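Local coordinates for biofilm-associated surface protein (Staphylococcus aureus, PDB 7C7U) that sits on the staphylococcal cell wall, takes part in biofilm formation and binds calcium, which probably modulates its assembly into functional amyloid, at residues Leu396-Tyr399 with Glu400-Ser404. Sequence-based numbering, arbitrary orientation.
Sequences LDRY and ERQLS. With CA (calcium ion), chain E; CA (calcium ion), chain D.
Leu-396 O accepts a hydrogen bond from Glu-400 N at 2.9 Å and opens the short helix 397-404, with Leu-396 as its N-cap. The helix follows a calcium-binding loop of DxDxDG type, an EF-hand-like arrangement in which Glu-400 is the acidic ligand on the helix. The Glu-400 side chain is nearly straight at chi2 (-158°) and places its carboxylate between two calcium ions. Glu-400 OE2 bridges both ions and lies 2.2 Å from the calcium ion of chain D. OE1 and OE2 together hold the calcium ion of chain E. Asp-389, Asp-391, Asp-393 and Leu-395 complete the protein ligands of the first ion. Asp-391 and Asp-393 also bind the second ion, completed by Asp-407, Asn-410 and Asp-420, the last from the next calcium loop.

Asp-397 works in the second shell. A water on the chain D calcium ion donates to its OD1, which also takes the backbone N-H of Tyr-390. Asp-397 O accepts from Arg-401 N. The same oxygen lies over one face of the Arg-401 guanidinium, whose chain bends back at chi3. Asp-397 and Arg-401 make no direct salt bridge; each has a polar partner in Ser-23.

Arg-398 O accepts from Gln-402 N, and Gln-402 NE2 packs against Arg-398 CB at 3.7 Å. The Arg-398 side chain touches Leu-385 and Leu-387 of strand 381-388.

At Tyr-399 the helix widens into a pi-type turn. The ring has CG anti to the backbone N (chi1 -176°), which carries it along the helix to Leu-403. Leu-403 CB makes a CH-pi contact over the centre of the Tyr-399 ring, 3.8 Å from the centroid. Tyr-399 O takes two donors from opposite faces of its carbonyl plane: Leu-403 N at 2.8 Å and Ser-404 N at 3.3 Å.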
loop_
_atom_site.group_PDB
_atom_site.type_symbol
_atom_site.label_atom_id
_atom_site.label_comp_id
_atom_site.label_asym_id
_atom_site.label_seq_id
_atom_site.Cartn_x
_atom_site.Cartn_y
_atom_site.Cartn_z
ATOM N N LEU A 396 2.589 3.919 -5.803
ATOM C CA LEU A 396 2.964 2.778 -4.971
ATOM C C LEU A 396 1.757 2.258 -4.204
ATOM O O LEU A 396 0.869 3.023 -3.825
ATOM C CB LEU A 396 4.069 3.165 -3.978
ATOM C CG LEU A 396 5.433 3.518 -4.572
ATOM C CD1 LEU A 396 6.448 3.891 -3.481
ATOM C CD2 LEU A 396 5.943 2.338 -5.414
ATOM N N ASP A 397 1.737 0.941 -3.966
ATOM C CA ASP A 397 0.731 0.322 -3.106
ATOM C C ASP A 397 0.478 1.143 -1.852
ATOM O O ASP A 397 -0.662 1.528 -1.559
ATOM C CB ASP A 397 1.177 -1.077 -2.678
ATOM C CG ASP A 397 1.007 -2.121 -3.756
ATOM O OD1 ASP A 397 1.064 -1.784 -4.947
ATOM O OD2 ASP A 397 0.851 -3.304 -3.391
ATOM N N ARG A 398 1.543 1.411 -1.090
ATOM C CA ARG A 398 1.352 2.086 0.190
ATOM C C ARG A 398 0.920 3.531 0.003
ATOM O O ARG A 398 0.202 4.067 0.849
ATOM C CB ARG A 398 2.621 2.007 1.042
ATOM C CG ARG A 398 3.740 2.914 0.621
ATOM C CD ARG A 398 4.996 2.560 1.407
ATOM N NE ARG A 398 5.526 1.273 0.985
ATOM C CZ ARG A 398 6.345 0.513 1.707
ATOM N NH1 ARG A 398 6.752 0.891 2.919
ATOM N NH2 ARG A 398 6.752 -0.635 1.210
ATOM N N TYR A 399 1.335 4.178 -1.087
ATOM C CA TYR A 399 0.809 5.508 -1.375
ATOM C C TYR A 399 -0.691 5.457 -1.622
ATOM O O TYR A 399 -1.437 6.286 -1.090
ATOM C CB TYR A 399 1.533 6.126 -2.568
ATOM C CG TYR A 399 1.119 7.546 -2.879
ATOM C CD1 TYR A 399 0.003 7.814 -3.684
ATOM C CD2 TYR A 399 1.844 8.622 -2.384
ATOM C CE1 TYR A 399 -0.368 9.100 -3.983
ATOM C CE2 TYR A 399 1.461 9.933 -2.674
ATOM C CZ TYR A 399 0.363 10.161 -3.479
ATOM O OH TYR A 399 -0.037 11.450 -3.784
ATOM N N GLU A 400 -1.158 4.485 -2.419
ATOM C CA GLU A 400 -2.593 4.393 -2.702
ATOM C C GLU A 400 -3.377 4.111 -1.431
ATOM O O GLU A 400 -4.444 4.701 -1.204
ATOM C CB GLU A 400 -2.892 3.322 -3.766
ATOM C CG GLU A 400 -2.304 3.620 -5.152
ATOM C CD GLU A 400 -3.000 2.886 -6.304
ATOM O OE1 GLU A 400 -4.177 3.223 -6.620
ATOM O OE2 GLU A 400 -2.363 1.991 -6.926
ATOM N N ARG A 401 -2.845 3.237 -0.574
ATOM C CA ARG A 401 -3.529 2.881 0.661
ATOM C C ARG A 401 -3.582 4.057 1.626
ATOM O O ARG A 401 -4.617 4.303 2.251
ATOM C CB ARG A 401 -2.832 1.687 1.315
ATOM C CG ARG A 401 -3.414 0.349 0.925
ATOM C CD ARG A 401 -2.923 -0.753 1.853
ATOM N NE ARG A 401 -1.469 -0.840 1.880
ATOM C CZ ARG A 401 -0.770 -1.652 1.094
ATOM N NH1 ARG A 401 -1.397 -2.439 0.229
ATOM N NH2 ARG A 401 0.551 -1.675 1.171
ATOM N N GLN A 402 -2.477 4.795 1.764
ATOM C CA GLN A 402 -2.369 5.795 2.817
ATOM C C GLN A 402 -2.750 7.200 2.372
ATOM O O GLN A 402 -3.293 7.959 3.179
ATOM C CB GLN A 402 -0.942 5.841 3.372
ATOM C CG GLN A 402 -0.407 4.533 3.899
ATOM C CD GLN A 402 1.110 4.566 4.011
ATOM O OE1 GLN A 402 1.735 5.605 3.763
ATOM N NE2 GLN A 402 1.717 3.423 4.357
ATOM N N LEU A 403 -2.467 7.569 1.121
ATOM C CA LEU A 403 -2.629 8.942 0.644
ATOM C C LEU A 403 -3.851 9.094 -0.256
ATOM O O LEU A 403 -4.832 9.733 0.130
ATOM C CB LEU A 403 -1.367 9.403 -0.094
ATOM C CG LEU A 403 -0.232 10.088 0.650
ATOM C CD1 LEU A 403 -0.663 11.467 1.109
ATOM C CD2 LEU A 403 0.300 9.236 1.822
ATOM N N SER A 404 -3.808 8.549 -1.467
ATOM C CA SER A 404 -4.837 8.794 -2.464
ATOM C C SER A 404 -6.135 8.037 -2.205
ATOM O O SER A 404 -7.186 8.465 -2.700
ATOM C CB SER A 404 -4.295 8.432 -3.851
ATOM O OG SER A 404 -4.182 7.026 -4.003
HETATM CA CA CA E . -4.483 2.021 -8.539
HETATM CA CA CA D . -0.501 1.402 -8.023
HETATM O O HOH W 1 -0.721 -0.516 -6.329
#